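Local coordinates for protein serine-pyruvate aminotransferase (AgxT) (PDB 3ZRP) that probably transfers the amino group of L-serine to pyruvate, and perhaps that of alanine to glyoxylate, using pyridoxal 5'-phosphate as cofactor, at residues M67-S72 against L221-W226; A217-D222 against A239-P244. All coordinates share one frame; numbering follows the deposited sequence.

Interaction 1. Residues M67-S72 against L221-W226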
loop_
_atom_site.group_PDB
_atom_site.type_symbol
_atom_site.label_atom_id
_atom_site.label_comp_id
_atom_site.label_asym_id
_atom_site.label_seq_id
_atom_site.Cartn_x
_atom_site.Cartn_y
_atom_site.Cartn_z
ATOM N N MET A 67 -12.181 -1.287 -0.922
ATOM C CA MET A 67 -13.368 -1.982 -1.461
ATOM C C MET A 67 -13.278 -3.499 -1.245
ATOM O O MET A 67 -14.215 -4.114 -0.726
ATOM C CB MET A 67 -13.555 -1.669 -2.956
ATOM C CG MET A 67 -13.951 -0.212 -3.288
ATOM S SD MET A 67 -13.689 0.157 -5.051
ATOM C CE MET A 67 -15.163 -0.587 -5.815
ATOM N N GLU A 68 -12.152 -4.110 -1.627
ATOM C CA GLU A 68 -11.993 -5.553 -1.482
ATOM C C GLU A 68 -12.035 -6.026 -0.013
ATOM O O GLU A 68 -12.563 -7.116 0.289
ATOM C CB GLU A 68 -10.708 -6.017 -2.198
ATOM C CG GLU A 68 -10.489 -7.537 -2.150
ATOM C CD GLU A 68 -9.470 -8.024 -3.223
ATOM O OE1 GLU A 68 -8.832 -7.189 -3.913
ATOM O OE2 GLU A 68 -9.313 -9.242 -3.325
ATOM N N SER A 69 -11.507 -5.200 0.891
ATOM C CA SER A 69 -11.546 -5.494 2.323
ATOM C C SER A 69 -12.985 -5.694 2.875
ATOM O O SER A 69 -13.155 -6.260 3.945
ATOM C CB SER A 69 -10.767 -4.460 3.131
ATOM O OG SER A 69 -11.539 -3.289 3.423
ATOM N N VAL A 70 -13.998 -5.224 2.145
ATOM C CA VAL A 70 -15.419 -5.451 2.510
ATOM C C VAL A 70 -15.767 -6.951 2.500
ATOM O O VAL A 70 -16.664 -7.398 3.212
ATOM C CB VAL A 70 -16.374 -4.594 1.636
ATOM C CG1 VAL A 70 -17.837 -4.985 1.861
ATOM C CG2 VAL A 70 -16.142 -3.080 1.887
ATOM N N THR A 71 -14.997 -7.760 1.765
ATOM C CA THR A 71 -15.127 -9.240 1.862
ATOM C C THR A 71 -14.966 -9.791 3.303
ATOM O O THR A 71 -15.380 -10.939 3.581
ATOM C CB THR A 71 -14.176 -9.968 0.890
ATOM O OG1 THR A 71 -12.815 -9.608 1.181
ATOM C CG2 THR A 71 -14.553 -9.601 -0.546
ATOM N N SER A 72 -14.380 -8.970 4.194
ATOM C CA SER A 72 -14.216 -9.265 5.622
ATOM C C SER A 72 -15.573 -9.430 6.312
ATOM O O SER A 72 -15.655 -9.988 7.430
ATOM C CB SER A 72 -13.451 -8.128 6.325
ATOM O OG SER A 72 -12.114 -7.960 5.813
ATOM N N LEU A 221 -5.990 -8.299 3.492
ATOM C CA LEU A 221 -7.175 -7.433 3.424
ATOM C C LEU A 221 -8.295 -7.854 4.347
ATOM O O LEU A 221 -9.416 -7.352 4.221
ATOM C CB LEU A 221 -7.716 -7.283 1.993
ATOM C CG LEU A 221 -6.691 -6.736 0.984
ATOM C CD1 LEU A 221 -7.294 -6.632 -0.424
ATOM C CD2 LEU A 221 -6.109 -5.406 1.407
ATOM N N ASP A 222 -8.013 -8.778 5.259
ATOM C CA ASP A 222 -8.999 -9.064 6.309
ATOM C C ASP A 222 -8.889 -7.948 7.343
ATOM O O ASP A 222 -7.828 -7.769 7.962
ATOM C CB ASP A 222 -8.751 -10.449 6.918
ATOM C CG ASP A 222 -9.751 -10.813 8.024
ATOM O OD1 ASP A 222 -10.611 -9.981 8.403
ATOM O OD2 ASP A 222 -9.642 -11.948 8.527
ATOM N N LEU A 223 -9.966 -7.164 7.471
ATOM C CA LEU A 223 -10.040 -6.056 8.400
ATOM C C LEU A 223 -9.811 -6.482 9.866
ATOM O O LEU A 223 -9.323 -5.673 10.664
ATOM C CB LEU A 223 -11.366 -5.294 8.248
ATOM C CG LEU A 223 -11.574 -4.567 6.903
ATOM C CD1 LEU A 223 -13.004 -4.002 6.808
ATOM C CD2 LEU A 223 -10.482 -3.469 6.692
ATOM N N ARG A 224 -10.090 -7.753 10.182
ATOM C CA ARG A 224 -9.730 -8.316 11.498
ATOM C C ARG A 224 -8.247 -8.191 11.837
ATOM O O ARG A 224 -7.888 -8.021 12.994
ATOM C CB ARG A 224 -10.184 -9.774 11.642
ATOM C CG ARG A 224 -11.679 -9.965 11.564
ATOM C CD ARG A 224 -12.063 -11.435 11.382
ATOM N NE ARG A 224 -13.506 -11.545 11.177
ATOM C CZ ARG A 224 -14.137 -11.195 10.065
ATOM N NH1 ARG A 224 -13.453 -10.729 9.008
ATOM N NH2 ARG A 224 -15.449 -11.327 9.992
ATOM N N ASN A 225 -7.369 -8.302 10.837
ATOM C CA ASN A 225 -5.952 -8.209 11.084
ATOM C C ASN A 225 -5.466 -6.786 11.353
ATOM O O ASN A 225 -4.456 -6.600 12.029
ATOM C CB ASN A 225 -5.168 -8.867 9.923
ATOM C CG ASN A 225 -5.347 -10.355 9.903
ATOM O OD1 ASN A 225 -5.437 -10.980 10.954
ATOM N ND2 ASN A 225 -5.411 -10.945 8.716
ATOM N N TRP A 226 -6.181 -5.784 10.845
ATOM C CA TRP A 226 -5.770 -4.390 11.027
ATOM C C TRP A 226 -6.410 -3.770 12.272
ATOM O O TRP A 226 -5.880 -2.803 12.811
ATOM C CB TRP A 226 -6.133 -3.530 9.824
ATOM C CG TRP A 226 -5.300 -3.912 8.665
ATOM C CD1 TRP A 226 -5.687 -4.730 7.633
ATOM C CD2 TRP A 226 -3.904 -3.620 8.451
ATOM N NE1 TRP A 226 -4.629 -4.915 6.780
ATOM C CE2 TRP A 226 -3.535 -4.239 7.243
ATOM C CE3 TRP A 226 -2.949 -2.864 9.140
ATOM C CZ2 TRP A 226 -2.228 -4.143 6.695
ATOM C CZ3 TRP A 226 -1.661 -2.759 8.619
ATOM C CH2 TRP A 226 -1.307 -3.398 7.387
#
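Ser72 and Leu223 meet through a nearly straight hydrogen bond: Leu223 N donates to Ser72 OG at 2.8 Å, with 171° at the hydrogen. The hydroxyl in turn donates to Ser69 O, 2.7 Å from Ser72 OG, so it is both acceptor and donor; chi1 of -62° sets OG beside its own backbone N. Ser72 O is gripped end-on by Arg224, with NH1 at 2.8 Å and NH2 at 2.9 Å from this one oxygen, close to the guanidinium plane. Arg224 NH1 also reaches Asp222 OD1 at 3.0 Å in a salt bridge, and Arg224 NE is satisfied by Gln213 O. The side chains of Leu221 and Glu68 cross at about a right angle, with Leu221 CD1 3.7 Å from Glu68 CG. Leu223 CD2 packs against Ser69 CB and OG, the latter hydrogen-bonded to Ala66 O. Glu68 OE2 is hydrogen-bonded to Tyr99 OH of its own chain and to Tyr219 N of the second subunit, OE1 to Tyr220 N of the second subunit. Asp222, whose OD1 accepts Arg224 N from the carboxylate face opposite NH1, is the N-cap of helix 223-234, and the start of that helix is bonded to the 3-10 turn following helix 63-69, beside the cofactor pocket.

Interaction 2. Residues A217-D222 against A239-P244. With PLP (pyridoxal-5'-phosphate), chain D.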
loop_
_atom_site.group_PDB
_atom_site.type_symbol
_atom_site.label_atom_id
_atom_site.label_comp_id
_atom_site.label_asym_id
_atom_site.label_seq_id
_atom_site.Cartn_x
_atom_site.Cartn_y
_atom_site.Cartn_z
ATOM N N ALA A 217 -12.579 -13.404 3.601
ATOM C CA ALA A 217 -11.409 -12.542 3.294
ATOM C C ALA A 217 -10.105 -13.346 3.154
ATOM O O ALA A 217 -9.963 -14.452 3.692
ATOM C CB ALA A 217 -11.250 -11.441 4.349
ATOM N N GLY A 218 -9.169 -12.778 2.402
ATOM C CA GLY A 218 -7.790 -13.228 2.430
ATOM C C GLY A 218 -7.104 -12.865 3.735
ATOM O O GLY A 218 -7.723 -12.759 4.803
ATOM N N TYR A 219 -5.805 -12.693 3.655
ATOM C CA TYR A 219 -5.009 -12.366 4.814
ATOM C C TYR A 219 -4.745 -10.856 4.924
ATOM O O TYR A 219 -5.202 -10.221 5.867
ATOM C CB TYR A 219 -3.696 -13.130 4.754
ATOM C CG TYR A 219 -2.909 -13.133 6.051
ATOM C CD1 TYR A 219 -3.351 -13.863 7.159
ATOM C CD2 TYR A 219 -1.736 -12.382 6.169
ATOM C CE1 TYR A 219 -2.619 -13.869 8.349
ATOM C CE2 TYR A 219 -0.990 -12.390 7.344
ATOM C CZ TYR A 219 -1.438 -13.133 8.425
ATOM O OH TYR A 219 -0.700 -13.129 9.570
ATOM N N TYR A 220 -3.991 -10.281 3.984
ATOM C CA TYR A 220 -3.672 -8.851 4.009
ATOM C C TYR A 220 -4.881 -7.916 4.110
ATOM O O TYR A 220 -4.782 -6.856 4.751
ATOM C CB TYR A 220 -2.882 -8.451 2.758
ATOM C CG TYR A 220 -1.976 -7.257 2.954
ATOM C CD1 TYR A 220 -0.879 -7.319 3.799
ATOM C CD2 TYR A 220 -2.198 -6.076 2.229
ATOM C CE1 TYR A 220 -0.015 -6.199 3.954
ATOM C CE2 TYR A 220 -1.348 -4.973 2.365
ATOM C CZ TYR A 220 -0.269 -5.050 3.228
ATOM O OH TYR A 220 0.543 -3.953 3.340
ATOM N N LEU A 221 -5.990 -8.299 3.492
ATOM C CA LEU A 221 -7.175 -7.433 3.424
ATOM C C LEU A 221 -8.295 -7.854 4.347
ATOM O O LEU A 221 -9.416 -7.352 4.221
ATOM C CB LEU A 221 -7.716 -7.283 1.993
ATOM C CG LEU A 221 -6.691 -6.736 0.984
ATOM C CD1 LEU A 221 -7.294 -6.632 -0.424
ATOM C CD2 LEU A 221 -6.109 -5.406 1.407
ATOM N N ASP A 222 -8.013 -8.778 5.259
ATOM C CA ASP A 222 -8.999 -9.064 6.309
ATOM C C ASP A 222 -8.889 -7.948 7.343
ATOM O O ASP A 222 -7.828 -7.769 7.962
ATOM C CB ASP A 222 -8.751 -10.449 6.918
ATOM C CG ASP A 222 -9.751 -10.813 8.024
ATOM O OD1 ASP A 222 -10.611 -9.981 8.403
ATOM O OD2 ASP A 222 -9.642 -11.948 8.527
ATOM N N ALA A 239 1.223 -1.460 17.760
ATOM C CA ALA A 239 0.921 -2.864 17.472
ATOM C C ALA A 239 1.471 -3.198 16.088
ATOM O O ALA A 239 1.723 -2.292 15.287
ATOM C CB ALA A 239 -0.562 -3.109 17.524
ATOM N N TYR A 240 1.659 -4.482 15.800
ATOM C CA TYR A 240 2.171 -4.865 14.472
ATOM C C TYR A 240 1.308 -5.940 13.828
ATOM O O TYR A 240 1.118 -7.029 14.396
ATOM C CB TYR A 240 3.611 -5.337 14.574
ATOM C CG TYR A 240 4.137 -5.855 13.239
ATOM C CD1 TYR A 240 4.443 -4.977 12.206
ATOM C CD2 TYR A 240 4.253 -7.223 13.013
ATOM C CE1 TYR A 240 4.903 -5.460 10.971
ATOM C CE2 TYR A 240 4.714 -7.713 11.805
ATOM C CZ TYR A 240 5.027 -6.825 10.792
ATOM O OH TYR A 240 5.446 -7.327 9.575
ATOM N N PHE A 241 0.770 -5.643 12.646
ATOM C CA PHE A 241 0.216 -6.714 11.843
ATOM C C PHE A 241 1.144 -6.842 10.641
ATOM O O PHE A 241 1.794 -7.869 10.449
ATOM C CB PHE A 241 -1.211 -6.421 11.355
ATOM C CG PHE A 241 -1.632 -7.325 10.203
ATOM C CD1 PHE A 241 -1.503 -8.724 10.312
ATOM C CD2 PHE A 241 -2.082 -6.785 8.996
ATOM C CE1 PHE A 241 -1.859 -9.571 9.244
ATOM C CE2 PHE A 241 -2.440 -7.634 7.920
ATOM C CZ PHE A 241 -2.315 -9.011 8.041
ATOM N N ALA A 242 1.178 -5.781 9.842
ATOM C CA ALA A 242 2.097 -5.713 8.703
ATOM C C ALA A 242 2.557 -4.262 8.619
ATOM O O ALA A 242 1.849 -3.363 9.069
ATOM C CB ALA A 242 1.365 -6.114 7.442
ATOM N N THR A 243 3.720 -4.013 8.016
ATOM C CA THR A 243 4.238 -2.645 8.013
ATOM C C THR A 243 3.308 -1.736 7.185
ATOM O O THR A 243 3.065 -2.013 6.015
ATOM C CB THR A 243 5.677 -2.572 7.468
ATOM O OG1 THR A 243 6.516 -3.446 8.239
ATOM C CG2 THR A 243 6.197 -1.139 7.578
ATOM N N PRO A 244 2.761 -0.669 7.804
ATOM C CA PRO A 244 1.934 0.294 7.078
ATOM C C PRO A 244 2.780 1.376 6.381
ATOM O O PRO A 244 3.993 1.525 6.701
ATOM C CB PRO A 244 1.094 0.953 8.216
ATOM C CG PRO A 244 2.041 0.948 9.350
ATOM C CD PRO A 244 2.841 -0.328 9.249
HETATM N N1 PLP D . 9.230 -11.299 5.973
HETATM C C2 PLP D . 10.289 -10.895 6.748
HETATM C C2A PLP D . 11.517 -11.774 6.790
HETATM C C3 PLP D . 10.229 -9.686 7.469
HETATM O O3 PLP D . 11.205 -9.319 8.156
HETATM C C4 PLP D . 9.083 -8.875 7.395
HETATM C C4A PLP D . 9.071 -7.547 8.170
HETATM C C5 PLP D . 8.012 -9.326 6.603
HETATM C C6 PLP D . 8.087 -10.523 5.880
HETATM C C5A PLP D . 6.739 -8.551 6.453
HETATM O O4P PLP D . 6.882 -7.336 5.687
HETATM P P PLP D . 5.825 -6.161 5.840
HETATM O O1P PLP D . 5.769 -5.869 7.304
HETATM O O2P PLP D . 6.412 -5.106 4.987
HETATM O O3P PLP D . 4.530 -6.738 5.393
HETATM O O HOH W 1 2.932 -4.394 4.688
#
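The phosphate site of the cofactor is where these two loops converge, loop 217-222 ahead of helix 223-234 and loop 239-244 behind it. Tyr240 OH and Thr243 OG1 each donate to PLP O1P at 2.7 Å, and Thr243 N adds a third bond to the same oxygen at 2.9 Å. O1P lies near the plane of the Tyr240 ring, beyond its hydroxyl edge, and Thr243 OG1 also lies in the ring plane, beside CE1. A water joins the other loop to the phosphate: it accepts from Tyr220 OH at 2.8 Å, in the plane of that ring, and donates to Thr243 O and to PLP O3P. Tyr220 thus reaches the phosphate through this water, as a second-shell residue.

In this class-V aminotransferase the PLP is shared across the dimer. Gly63 N and the side chains of Thr64, Thr138, Ser166 and Gln188 of the second subunit hold the same PLP, so the two loops complete a pocket built mostly by the neighbour. Tyr240 OH, Thr243 N, Thr243 OG1 and the water would be expected to stabilise the negative charge of the phosphate.

Behind this polar front the loops meet through apolar surfaces, with no direct hydrogen bond between them. Phe241 CE1 comes to 3.5 Å from Tyr219 CE2; the two side chains slide past each other in opposite directions, their planes inclined at 56°. Tyr219 atoms lie at the rim of the Phe241 ring, near its plane. Tyr220 CG is anti to the backbone N (chi1 -153°), and CE1 of its ring lies 3.8 Å from Ala242 CB, a methyl that also faces PLP O3P. A type I beta turn runs from Tyr219 to Asp222, closed by Asp222 N on Tyr219 O. Phe241 O accepts from Arg91 NH1 of the second subunit.

Interactions 1 and 2 have centres about 8 Å apart and share Leu221 and Asp222, where the turn of 217-222 runs into helix 223-234. Along the chain, 67-72 comes first, at the end of helix 63-69; about 150 residues later 217-226 follows, and 239-244 lies beyond helix 223-234. That helix start ties the two contacts together: Trp226 NE1 probably bonds to Tyr220 O, Asn225 ND2 probably bonds to Tyr219 O, and the Trp226 ring meets Phe241 edge-to-face. Both contacts also touch the second subunit. Interaction 1 belongs to the helix beside this chain's own cofactor pocket, whereas interaction 2 reaches the PLP held mainly by the partner, so one compact region borders both active sites.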